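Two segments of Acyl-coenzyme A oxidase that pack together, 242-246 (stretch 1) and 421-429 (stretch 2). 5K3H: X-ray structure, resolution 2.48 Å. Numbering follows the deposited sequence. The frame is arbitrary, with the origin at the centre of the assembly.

Stretch 1 (242-246) KMAYN
Stretch 2, residues 421-429: SEIYGVAIG

Residues from Ser 421 onward continue a helix that begins earlier in the chain, with phi from -57° to -77° and psi from -19° to -49° over 421-428. Its i to i+4 hydrogen bonds run from Gly 425 N to Ser 421 O (3.1 Å), Val 426 N to Glu 422 O (3.0 Å), Ala 427 N to Ile 423 O (3.1 Å) and Ile 428 N to Tyr 424 O (2.9 Å). Gly 429 N donates to Val 426 O at 3.1 Å and makes a weak bond to Gly 425 O at 3.3 Å. Stretch 1 has no regular secondary structure. Its phi/psi values are -130/176 at Lys 242, -72/-27 at Met 243, an extended -161/-177 at Ala 244, a left-handed 63/40 at Tyr 245 and -88/-3 at Asn 246. The register is set by CA separations of 5.1 Å for Ala 244 to Gly 425 and 5.5 Å for Tyr 245 to Val 426.

Side-chain hydrogen bonds brace the loop. Lys 242 N donates to Asn 246 OD1 (2.8 Å) and Asn 246 ND2 donates to Lys 242 O (3.0 Å), so the amide of Asn 246 (chi1 -83°, chi2 -62°) satisfies both backbone polar groups of Lys 242. The lysine chain, m, t, m, t, reaches along the loop to place Lys 242 NZ 2.8 Å from Tyr 245 O, which accepts its hydrogen bond.

The backbones come close where Ala 244 faces Gly 425. The CA-to-CB bond of Ala 244 points toward the helix, and its CB rests 3.6 Å from Gly 425 C and 4.2 Å from Val 426 CG2. An ideal CB on Gly 425 would lie 2.5 Å from Ala 244 CB, a clash; the absent side chain therefore leaves the space that the alanine methyl needs.

Glu 422 supplies the direct polar link. With chi1 t, chi2 p and chi3 22°, its carboxylate reaches the loop although its CA-to-CB bond points sideways. Tyr 245 N donates to Glu 422 OE2 at 3.1 Å with an N-H...acceptor angle of 165°, a nearly straight bond. Two waters extend this link to Asn 246. Water 1 accepts from Asn 246 N and donates to Glu 422 OE2, both at 2.8 Å; water 2 accepts from Asn 246 ND2 and donates to Glu 422 OE1, both at 3.0 Å. Each carboxylate oxygen is thus bridged to the same asparagine.

Apolar contacts complete the interface, which buries 294 Å² in total. Met 243 (chi1 89°, chi2 178°, chi3 -99°) starts sideways, but its end comes nearer the helix, placing CE 4.2 Å from Gly 425 CA, 4.3 Å from Ile 428 CG2 and 4.4 Å from Tyr 424 CE2. Tyr 424 has chi1 t and chi2 77°; Ile 428 has chi1 -140°, between wells, and chi2 p. The Tyr 245 side chain (chi1 -156°, chi2 54°) brings CD1 within 3.9 Å of CG1 of Val 426 (chi1 t), which approaches the ring obliquely.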

# COMPACT_ATOMS: atom_id res chain seq x y z
N LYS B 242 10.49 6.98 9.25
CA LYS B 242 9.69 6.95 8.03
C LYS B 242 8.97 5.61 7.88
O LYS B 242 9.14 4.69 8.70
CB LYS B 242 10.54 7.25 6.79
CG LYS B 242 11.23 8.60 6.84
CD LYS B 242 12.29 8.69 5.83
CE LYS B 242 13.38 7.73 6.21
NZ LYS B 242 14.43 7.62 5.20
N MET B 243 8.14 5.54 6.84
CA MET B 243 7.38 4.32 6.59
C MET B 243 8.27 3.19 6.08
O MET B 243 8.00 2.02 6.32
CB MET B 243 6.21 4.59 5.63
CG MET B 243 6.52 4.45 4.16
SD MET B 243 5.04 4.76 3.15
CE MET B 243 4.44 3.10 2.79
N ALA B 244 9.36 3.52 5.43
CA ALA B 244 10.32 2.52 4.99
C ALA B 244 11.63 3.25 4.72
O ALA B 244 11.74 4.46 4.94
CB ALA B 244 9.81 1.74 3.77
N TYR B 245 12.63 2.52 4.24
CA TYR B 245 13.87 3.14 3.78
C TYR B 245 14.59 3.85 4.93
O TYR B 245 15.12 4.95 4.77
CB TYR B 245 13.57 4.13 2.65
CG TYR B 245 14.74 4.39 1.75
CD1 TYR B 245 15.41 3.34 1.15
CD2 TYR B 245 15.14 5.69 1.45
CE1 TYR B 245 16.48 3.55 0.31
CE2 TYR B 245 16.21 5.93 0.58
CZ TYR B 245 16.87 4.85 0.02
OH TYR B 245 17.94 5.04 -0.84
N ASN B 246 14.58 3.24 6.11
CA ASN B 246 14.92 3.96 7.34
C ASN B 246 16.41 3.95 7.67
O ASN B 246 16.80 4.60 8.64
CB ASN B 246 14.12 3.40 8.50
CG ASN B 246 12.73 3.99 8.56
OD1 ASN B 246 12.59 5.20 8.73
ND2 ASN B 246 11.70 3.15 8.39
N SER B 421 6.22 -5.95 2.47
CA SER B 421 5.80 -4.63 2.92
C SER B 421 6.93 -3.61 2.87
O SER B 421 6.68 -2.43 2.58
CB SER B 421 5.23 -4.72 4.34
OG SER B 421 6.24 -5.06 5.27
N GLU B 422 8.17 -4.03 3.14
CA GLU B 422 9.32 -3.14 3.01
C GLU B 422 9.68 -2.94 1.54
O GLU B 422 10.04 -1.83 1.14
CB GLU B 422 10.51 -3.71 3.80
CG GLU B 422 11.73 -2.78 3.93
CD GLU B 422 11.49 -1.57 4.82
OE1 GLU B 422 10.58 -1.59 5.67
OE2 GLU B 422 12.21 -0.56 4.63
N ILE B 423 9.58 -4.00 0.73
CA ILE B 423 9.78 -3.85 -0.71
C ILE B 423 8.81 -2.82 -1.27
O ILE B 423 9.19 -1.94 -2.05
CB ILE B 423 9.64 -5.21 -1.42
CG1 ILE B 423 10.75 -6.18 -0.99
CG2 ILE B 423 9.63 -5.07 -2.93
CD1 ILE B 423 10.42 -7.65 -1.27
N TYR B 424 7.54 -2.88 -0.85
CA TYR B 424 6.55 -1.89 -1.28
C TYR B 424 6.95 -0.49 -0.84
O TYR B 424 6.90 0.46 -1.63
CB TYR B 424 5.17 -2.26 -0.71
CG TYR B 424 4.06 -1.25 -0.98
CD1 TYR B 424 3.44 -1.18 -2.24
CD2 TYR B 424 3.63 -0.38 0.01
CE1 TYR B 424 2.44 -0.26 -2.49
CE2 TYR B 424 2.62 0.54 -0.24
CZ TYR B 424 2.03 0.60 -1.49
OH TYR B 424 1.02 1.52 -1.75
N GLY B 425 7.30 -0.33 0.43
CA GLY B 425 7.57 1.00 0.96
C GLY B 425 8.77 1.69 0.32
O GLY B 425 8.79 2.91 0.15
N VAL B 426 9.81 0.93 0.01
CA VAL B 426 10.95 1.54 -0.66
C VAL B 426 10.58 1.90 -2.10
O VAL B 426 10.83 3.02 -2.55
CB VAL B 426 12.16 0.60 -0.61
CG1 VAL B 426 13.32 1.22 -1.38
CG2 VAL B 426 12.52 0.32 0.83
N ALA B 427 9.95 0.97 -2.84
CA ALA B 427 9.57 1.25 -4.23
C ALA B 427 8.67 2.47 -4.36
O ALA B 427 8.79 3.25 -5.30
CB ALA B 427 8.89 0.04 -4.85
N ILE B 428 7.72 2.63 -3.44
CA ILE B 428 6.77 3.74 -3.56
C ILE B 428 7.41 5.07 -3.15
O ILE B 428 6.93 6.13 -3.55
CB ILE B 428 5.51 3.39 -2.76
CG1 ILE B 428 4.28 3.84 -3.53
CG2 ILE B 428 5.56 3.95 -1.32
CD1 ILE B 428 4.02 2.98 -4.78
N GLY B 429 8.50 5.05 -2.40
CA GLY B 429 9.12 6.29 -1.96
C GLY B 429 10.04 6.92 -2.99
O GLY B 429 10.00 6.58 -4.18
O HOH W 1 13.53 0.67 6.73
O HOH W 2 11.08 0.30 7.92